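Long-range contact in member of DUF4221 family (Bacteroides vulgatus, PDB 3S9J), which is of unknown function but folds as a six-bladed beta-propeller and binds sodium ions in the crystal: residues 201-212 with 215-226. Sequence-based numbering, arbitrary orientation.
Sequences FSYDYNYKESRL and GFFGYDSLMVTD. With FMT (formic acid), chain H.
Both carboxylate oxygens of Asp226 are gripped by Arg211, which meets them side-on: NE donates to OD1 at 2.7 Å and NH2 to OD2 at 3.0 Å. Both oxygens are met on the syn side and lie close to the guanidinium plane, although the two flat groups are turned 35° apart. The salt bridge lies at one end of a propeller blade, an antiparallel sheet of strands 201-206, 211-216, 221-225 and 231-235 in that order. Arg211 reaches its partner because CG stands anti to the backbone N and the chain bends at chi3 (-73°), while CG rests against Val224 CG1 at 3.7 Å. With an alanine in its place, Asp226 OD1 would probably lose its charged donor and a gap would be likely to open beside Val224 CG1. OD2 of Asp226 has a second mate, Arg232 on strand 231-235, so the carboxylate, just past the end of strand 221-225, links the strands on either side of it, 211-216 and 231-235. Next along, Leu212 and Thr225 form a hydrogen-bonded antiparallel pair: Leu212 N donates to Thr225 O and Thr225 N to Leu212 O, each at 3.0 Å. At the other end of the hairpin formed by strands 201-206 and 211-216, Ser202 and Gly215 exchange backbone bonds, the one from Gly215 N being nearly straight (173°). The neighbouring pair, Phe201 and Phe216, is non-hydrogen-bonded, and its side chains share a face of the sheet with Met166 of strand 165-171 beside them. Phe201 CB sits over the Phe216 ring, 4.0 Å from its centroid, a CH-pi contact, whereas the two rings themselves meet obliquely. Phe217, within the type I turn from Phe216 to Tyr219, folds its ring back over the strand, one face covering the backbone N of Phe201 and CE1 lying 3.8 Å from Ser202 CB.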
ATOM      1  N   PHE A 201       7.650   5.083   1.635  1.00 22.64           N
ATOM      2  CA  PHE A 201       6.985   5.473   0.403  1.00 22.79           C
ATOM      3  C   PHE A 201       5.937   4.469  -0.004  1.00 21.72           C
ATOM      4  O   PHE A 201       6.021   3.296   0.354  1.00 23.94           O
ATOM      5  CB  PHE A 201       7.964   5.684  -0.758  1.00 26.95           C
ATOM      6  CG  PHE A 201       8.691   4.438  -1.223  1.00 24.94           C
ATOM      7  CD1 PHE A 201       9.888   4.052  -0.639  1.00 22.33           C
ATOM      8  CD2 PHE A 201       8.221   3.711  -2.306  1.00 25.75           C
ATOM      9  CE1 PHE A 201      10.591   2.944  -1.100  1.00 26.58           C
ATOM     10  CE2 PHE A 201       8.918   2.595  -2.776  1.00 26.06           C
ATOM     11  CZ  PHE A 201      10.084   2.204  -2.166  1.00 25.99           C
ATOM     12  N   SER A 202       4.959   4.951  -0.755  1.00 21.94           N
ATOM     13  CA  SER A 202       3.971   4.126  -1.426  1.00 22.61           C
ATOM     14  C   SER A 202       4.325   4.093  -2.898  1.00 22.23           C
ATOM     15  O   SER A 202       5.036   4.966  -3.409  1.00 25.64           O
ATOM     16  CB  SER A 202       2.569   4.723  -1.186  1.00 22.25           C
ATOM     17  OG  SER A 202       1.532   4.075  -1.934  1.00 22.36           O
ATOM     18  N   TYR A 203       3.861   3.080  -3.614  1.00 22.62           N
ATOM     19  CA  TYR A 203       4.151   3.015  -5.049  1.00 23.44           C
ATOM     20  C   TYR A 203       3.014   2.270  -5.728  1.00 24.20           C
ATOM     21  O   TYR A 203       2.241   1.552  -5.091  1.00 23.62           O
ATOM     22  CB  TYR A 203       5.515   2.338  -5.330  1.00 23.11           C
ATOM     23  CG  TYR A 203       5.596   0.886  -4.933  1.00 23.54           C
ATOM     24  CD1 TYR A 203       5.942   0.525  -3.653  1.00 21.50           C
ATOM     25  CD2 TYR A 203       5.313  -0.116  -5.845  1.00 23.71           C
ATOM     26  CE1 TYR A 203       5.994  -0.803  -3.240  1.00 23.19           C
ATOM     27  CE2 TYR A 203       5.363  -1.442  -5.480  1.00 24.15           C
ATOM     28  CZ  TYR A 203       5.685  -1.797  -4.176  1.00 22.74           C
ATOM     29  OH  TYR A 203       5.741  -3.106  -3.801  1.00 25.06           O
ATOM     30  N   ASP A 204       2.929   2.443  -7.027  1.00 25.18           N
ATOM     31  CA  ASP A 204       2.048   1.642  -7.836  1.00 25.38           C
ATOM     32  C   ASP A 204       2.689   1.449  -9.202  1.00 26.38           C
ATOM     33  O   ASP A 204       3.627   2.158  -9.567  1.00 25.74           O
ATOM     34  CB  ASP A 204       0.661   2.277  -7.957  1.00 24.73           C
ATOM     35  CG  ASP A 204      -0.468   1.243  -8.108  1.00 28.70           C
ATOM     36  OD1 ASP A 204      -0.195   0.055  -8.434  1.00 27.15           O
ATOM     37  OD2 ASP A 204      -1.641   1.623  -7.868  1.00 27.75           O
ATOM     38  N   TYR A 205       2.180   0.467  -9.933  1.00 26.86           N
ATOM     39  CA  TYR A 205       2.738   0.106 -11.226  1.00 26.46           C
ATOM     40  C   TYR A 205       1.636   0.124 -12.278  1.00 26.81           C
ATOM     41  O   TYR A 205       0.619  -0.514 -12.116  1.00 27.55           O
ATOM     42  CB  TYR A 205       3.423  -1.259 -11.184  1.00 27.72           C
ATOM     43  CG  TYR A 205       4.323  -1.502 -12.396  1.00 27.81           C
ATOM     44  CD1 TYR A 205       5.591  -0.954 -12.458  1.00 28.01           C
ATOM     45  CD2 TYR A 205       3.904  -2.288 -13.475  1.00 31.07           C
ATOM     46  CE1 TYR A 205       6.407  -1.156 -13.532  1.00 30.66           C
ATOM     47  CE2 TYR A 205       4.730  -2.496 -14.562  1.00 33.61           C
ATOM     48  CZ  TYR A 205       5.978  -1.935 -14.581  1.00 32.69           C
ATOM     49  OH  TYR A 205       6.820  -2.152 -15.648  1.00 34.91           O
ATOM     50  N   ASN A 206       1.882   0.861 -13.345  1.00 28.95           N
ATOM     51  CA  ASN A 206       0.958   1.070 -14.453  1.00 30.12           C
ATOM     52  C   ASN A 206       1.416   0.132 -15.567  1.00 32.28           C
ATOM     53  O   ASN A 206       2.438   0.369 -16.205  1.00 32.79           O
ATOM     54  CB  ASN A 206       1.058   2.560 -14.839  1.00 29.69           C
ATOM     55  CG  ASN A 206       0.404   2.910 -16.174  1.00 33.31           C
ATOM     56  OD1 ASN A 206       0.104   2.046 -16.998  1.00 35.77           O
ATOM     57  ND2 ASN A 206       0.203   4.205 -16.391  1.00 34.11           N
ATOM     58  N   TYR A 207       0.692  -0.963 -15.754  1.00 31.51           N
ATOM     59  CA  TYR A 207       1.094  -1.985 -16.735  1.00 32.00           C
ATOM     60  C   TYR A 207       0.880  -1.533 -18.168  1.00 34.13           C
ATOM     61  O   TYR A 207       1.593  -1.962 -19.064  1.00 37.40           O
ATOM     62  CB  TYR A 207       0.385  -3.311 -16.492  1.00 32.28           C
ATOM     63  CG  TYR A 207       0.911  -4.066 -15.271  1.00 30.91           C
ATOM     64  CD1 TYR A 207       2.052  -4.877 -15.370  1.00 31.44           C
ATOM     65  CD2 TYR A 207       0.259  -3.995 -14.047  1.00 32.01           C
ATOM     66  CE1 TYR A 207       2.535  -5.569 -14.287  1.00 30.64           C
ATOM     67  CE2 TYR A 207       0.743  -4.683 -12.935  1.00 29.99           C
ATOM     68  CZ  TYR A 207       1.874  -5.490 -13.073  1.00 32.55           C
ATOM     69  OH  TYR A 207       2.373  -6.189 -11.996  1.00 32.45           O
ATOM     70  N   LYS A 208      -0.095  -0.660 -18.378  1.00 33.81           N
ATOM     71  CA  LYS A 208      -0.337  -0.085 -19.708  1.00 37.14           C
ATOM     72  C   LYS A 208       0.925   0.565 -20.271  1.00 38.69           C
ATOM     73  O   LYS A 208       1.276   0.368 -21.441  1.00 39.06           O
ATOM     74  CB  LYS A 208      -1.461   0.956 -19.611  1.00 38.08           C
ATOM     75  CG  LYS A 208      -1.828   1.699 -20.930  1.00 42.72           C
ATOM     76  CD  LYS A 208      -2.699   2.940 -20.598  1.00 46.99           C
ATOM     77  CE  LYS A 208      -2.781   3.941 -21.727  1.00 57.25           C
ATOM     78  NZ  LYS A 208      -3.943   3.669 -22.610  1.00 62.91           N
ATOM     79  N   GLU A 209       1.591   1.375 -19.453  1.00 36.96           N
ATOM     80  CA  GLU A 209       2.771   2.127 -19.899  1.00 37.79           C
ATOM     81  C   GLU A 209       4.070   1.566 -19.336  1.00 37.07           C
ATOM     82  O   GLU A 209       5.124   2.154 -19.566  1.00 39.94           O
ATOM     83  CB  GLU A 209       2.661   3.608 -19.497  1.00 38.27           C
ATOM     84  CG  GLU A 209       1.438   4.329 -20.023  1.00 39.68           C
ATOM     85  CD  GLU A 209       1.433   4.461 -21.548  1.00 47.47           C
ATOM     86  OE1 GLU A 209       2.493   4.269 -22.178  1.00 44.93           O
ATOM     87  OE2 GLU A 209       0.364   4.763 -22.105  1.00 51.59           O
ATOM     88  N   SER A 210       3.999   0.455 -18.601  1.00 36.28           N
ATOM     89  CA  SER A 210       5.174  -0.141 -17.950  1.00 36.66           C
ATOM     90  C   SER A 210       5.908   0.914 -17.121  1.00 35.59           C
ATOM     91  O   SER A 210       7.105   1.200 -17.311  1.00 36.09           O
ATOM     92  CB  SER A 210       6.081  -0.809 -19.003  1.00 38.86           C
ATOM     93  OG  SER A 210       5.462  -2.009 -19.420  1.00 38.61           O
ATOM     94  N   ARG A 211       5.151   1.500 -16.195  1.00 33.54           N
ATOM     95  CA  ARG A 211       5.548   2.722 -15.527  1.00 32.55           C
ATOM     96  C   ARG A 211       5.355   2.589 -14.009  1.00 31.37           C
ATOM     97  O   ARG A 211       4.273   2.272 -13.536  1.00 31.67           O
ATOM     98  CB  ARG A 211       4.709   3.885 -16.086  1.00 33.01           C
ATOM     99  CG  ARG A 211       4.896   5.221 -15.434  1.00 34.28           C
ATOM    100  CD  ARG A 211       4.180   6.310 -16.224  1.00 36.21           C
ATOM    101  NE  ARG A 211       4.903   6.584 -17.468  1.00 36.31           N
ATOM    102  CZ  ARG A 211       4.372   7.088 -18.571  1.00 43.63           C
ATOM    103  NH1 ARG A 211       3.086   7.405 -18.628  1.00 39.89           N
ATOM    104  NH2 ARG A 211       5.145   7.270 -19.631  1.00 45.01           N
ATOM    105  N   LEU A 212       6.430   2.869 -13.282  1.00 31.14           N
ATOM    106  CA  LEU A 212       6.472   2.808 -11.834  1.00 28.06           C
ATOM    107  C   LEU A 212       6.383   4.224 -11.309  1.00 28.39           C
ATOM    108  O   LEU A 212       7.095   5.107 -11.778  1.00 27.87           O
ATOM    109  CB  LEU A 212       7.782   2.216 -11.378  1.00 29.57           C
ATOM    110  CG  LEU A 212       8.079   2.171  -9.875  1.00 27.12           C
ATOM    111  CD1 LEU A 212       7.056   1.298  -9.125  1.00 26.82           C
ATOM    112  CD2 LEU A 212       9.516   1.646  -9.670  1.00 30.20           C
ATOM    113  N   GLY A 215       5.745   7.559  -4.307  1.00 26.82           N
ATOM    114  CA  GLY A 215       5.435   8.755  -3.529  1.00 27.43           C
ATOM    115  C   GLY A 215       5.935   8.611  -2.100  1.00 24.97           C
ATOM    116  O   GLY A 215       5.325   7.922  -1.289  1.00 25.20           O
ATOM    117  N   PHE A 216       7.061   9.263  -1.805  1.00 25.39           N
ATOM    118  CA  PHE A 216       7.585   9.328  -0.443  1.00 24.80           C
ATOM    119  C   PHE A 216       6.591  10.087   0.414  1.00 23.83           C
ATOM    120  O   PHE A 216       6.086  11.117   0.021  1.00 27.34           O
ATOM    121  CB  PHE A 216       8.993   9.983  -0.380  1.00 25.17           C
ATOM    122  CG  PHE A 216      10.090   9.048  -0.770  1.00 24.61           C
ATOM    123  CD1 PHE A 216      10.676   8.219   0.174  1.00 26.28           C
ATOM    124  CD2 PHE A 216      10.471   8.939  -2.091  1.00 27.01           C
ATOM    125  CE1 PHE A 216      11.637   7.319  -0.186  1.00 26.93           C
ATOM    126  CE2 PHE A 216      11.412   8.025  -2.474  1.00 27.43           C
ATOM    127  CZ  PHE A 216      12.026   7.224  -1.522  1.00 26.41           C
ATOM    128  N   PHE A 217       6.266   9.511   1.562  1.00 23.33           N
ATOM    129  CA  PHE A 217       5.287  10.110   2.457  1.00 23.66           C
ATOM    130  C   PHE A 217       5.669  11.550   2.827  1.00 25.28           C
ATOM    131  O   PHE A 217       4.800  12.412   2.957  1.00 25.47           O
ATOM    132  CB  PHE A 217       5.131   9.281   3.724  1.00 23.26           C
ATOM    133  CG  PHE A 217       4.756   7.824   3.482  1.00 22.44           C
ATOM    134  CD1 PHE A 217       3.895   7.454   2.451  1.00 22.62           C
ATOM    135  CD2 PHE A 217       5.248   6.830   4.323  1.00 22.32           C
ATOM    136  CE1 PHE A 217       3.534   6.090   2.272  1.00 22.29           C
ATOM    137  CE2 PHE A 217       4.914   5.485   4.128  1.00 24.45           C
ATOM    138  CZ  PHE A 217       4.048   5.138   3.116  1.00 21.19           C
ATOM    139  N   GLY A 218       6.955  11.812   2.969  1.00 26.08           N
ATOM    140  CA  GLY A 218       7.407  13.137   3.409  1.00 28.50           C
ATOM    141  C   GLY A 218       7.743  14.126   2.317  1.00 27.91           C
ATOM    142  O   GLY A 218       8.368  15.138   2.601  1.00 31.66           O
ATOM    143  N   TYR A 219       7.332  13.871   1.076  1.00 27.74           N
ATOM    144  CA  TYR A 219       7.793  14.676  -0.054  1.00 27.01           C
ATOM    145  C   TYR A 219       6.678  15.122  -0.987  1.00 28.91           C
ATOM    146  O   TYR A 219       5.803  14.346  -1.345  1.00 27.68           O
ATOM    147  CB  TYR A 219       8.840  13.886  -0.847  1.00 26.98           C
ATOM    148  CG  TYR A 219       9.769  14.678  -1.750  1.00 29.99           C
ATOM    149  CD1 TYR A 219      10.267  15.926  -1.376  1.00 34.04           C
ATOM    150  CD2 TYR A 219      10.201  14.148  -2.955  1.00 36.42           C
ATOM    151  CE1 TYR A 219      11.161  16.618  -2.200  1.00 40.57           C
ATOM    152  CE2 TYR A 219      11.084  14.831  -3.788  1.00 38.50           C
ATOM    153  CZ  TYR A 219      11.561  16.058  -3.407  1.00 39.45           C
ATOM    154  OH  TYR A 219      12.449  16.715  -4.233  1.00 40.04           O
ATOM    155  N   ASP A 220       6.760  16.376  -1.429  1.00 30.35           N
ATOM    156  CA  ASP A 220       5.794  16.968  -2.349  1.00 32.71           C
ATOM    157  C   ASP A 220       5.735  16.306  -3.718  1.00 31.02           C
ATOM    158  O   ASP A 220       4.724  16.397  -4.383  1.00 34.40           O
ATOM    159  CB  ASP A 220       6.150  18.425  -2.628  1.00 35.23           C
ATOM    160  CG  ASP A 220       5.876  19.340  -1.479  1.00 37.41           C
ATOM    161  OD1 ASP A 220       5.512  18.900  -0.379  1.00 36.12           O
ATOM    162  OD2 ASP A 220       5.987  20.542  -1.729  1.00 43.19           O
ATOM    163  N   SER A 221       6.816  15.669  -4.155  1.00 33.25           N
ATOM    164  CA  SER A 221       6.901  15.216  -5.534  1.00 32.59           C
ATOM    165  C   SER A 221       6.825  13.703  -5.664  1.00 31.19           C
ATOM    166  O   SER A 221       7.259  12.963  -4.776  1.00 31.34           O
ATOM    167  CB  SER A 221       8.186  15.734  -6.197  1.00 36.83           C
ATOM    168  OG  SER A 221       8.129  17.139  -6.360  1.00 37.93           O
ATOM    169  N   LEU A 222       6.250  13.275  -6.774  1.00 31.07           N
ATOM    170  CA  LEU A 222       6.252  11.868  -7.179  1.00 31.36           C
ATOM    171  C   LEU A 222       7.443  11.561  -8.081  1.00 33.13           C
ATOM    172  O   LEU A 222       7.842  12.375  -8.911  1.00 33.95           O
ATOM    173  CB  LEU A 222       4.980  11.526  -7.955  1.00 32.14           C
ATOM    174  CG  LEU A 222       3.653  11.625  -7.221  1.00 31.31           C
ATOM    175  CD1 LEU A 222       2.503  11.395  -8.224  1.00 30.83           C
ATOM    176  CD2 LEU A 222       3.624  10.606  -6.047  1.00 29.52           C
HETATM  177  N   MSE A 223       7.953  10.340  -7.940  1.00 33.03           N
HETATM  178  CA  MSE A 223       9.072   9.831  -8.710  1.00 33.96           C
HETATM  179  C   MSE A 223       8.517   8.834  -9.702  1.00 32.72           C
HETATM  180  O   MSE A 223       7.717   7.959  -9.334  1.00 31.14           O
HETATM  181  CB  MSE A 223      10.017   9.114  -7.750  1.00 35.23           C
HETATM  182  CG  MSE A 223      11.361   8.799  -8.287  1.00 42.23           C
HETATM  183 SE   MSE A 223      12.213   7.559  -7.064  0.75 39.06          SE
HETATM  184  CE  MSE A 223      11.575   5.962  -7.904  1.00 32.44           C
ATOM    185  N   VAL A 224       8.926   8.962 -10.964  1.00 32.97           N
ATOM    186  CA  VAL A 224       8.399   8.123 -12.033  1.00 31.24           C
ATOM    187  C   VAL A 224       9.538   7.578 -12.882  1.00 33.77           C
ATOM    188  O   VAL A 224      10.489   8.289 -13.187  1.00 33.76           O
ATOM    189  CB  VAL A 224       7.421   8.907 -12.935  1.00 32.66           C
ATOM    190  CG1 VAL A 224       6.903   8.035 -14.124  1.00 34.41           C
ATOM    191  CG2 VAL A 224       6.281   9.517 -12.114  1.00 32.07           C
ATOM    192  N   THR A 225       9.437   6.309 -13.262  1.00 32.75           N
ATOM    193  CA  THR A 225      10.390   5.720 -14.187  1.00 34.30           C
ATOM    194  C   THR A 225       9.701   4.699 -15.084  1.00 33.77           C
ATOM    195  O   THR A 225       8.858   3.950 -14.633  1.00 34.13           O
ATOM    196  CB  THR A 225      11.602   5.055 -13.467  1.00 35.26           C
ATOM    197  OG1 THR A 225      12.524   4.539 -14.452  1.00 35.37           O
ATOM    198  CG2 THR A 225      11.171   3.977 -12.561  1.00 31.61           C
ATOM    199  N   ASP A 226      10.066   4.711 -16.360  1.00 36.21           N
ATOM    200  CA  ASP A 226       9.533   3.787 -17.377  1.00 38.60           C
ATOM    201  C   ASP A 226      10.488   2.653 -17.756  1.00 40.20           C
ATOM    202  O   ASP A 226      10.096   1.746 -18.512  1.00 41.40           O
ATOM    203  CB  ASP A 226       9.201   4.566 -18.657  1.00 42.05           C
ATOM    204  CG  ASP A 226       8.124   5.586 -18.447  1.00 45.45           C
ATOM    205  OD1 ASP A 226       7.351   5.463 -17.476  1.00 46.81           O
ATOM    206  OD2 ASP A 226       8.033   6.509 -19.258  1.00 46.93           O
TER
HETATM  207  C   FMT H 406       5.835  -5.284 -17.581  1.00 53.87           C
HETATM  208  O1  FMT H 406       5.913  -4.098 -17.248  1.00 48.05           O
HETATM  209  O2  FMT H 406       5.012  -6.082 -17.114  1.00 55.00           O
HETATM  210  O   HOH W   1       7.861   1.782 -20.095  1.00 44.20           O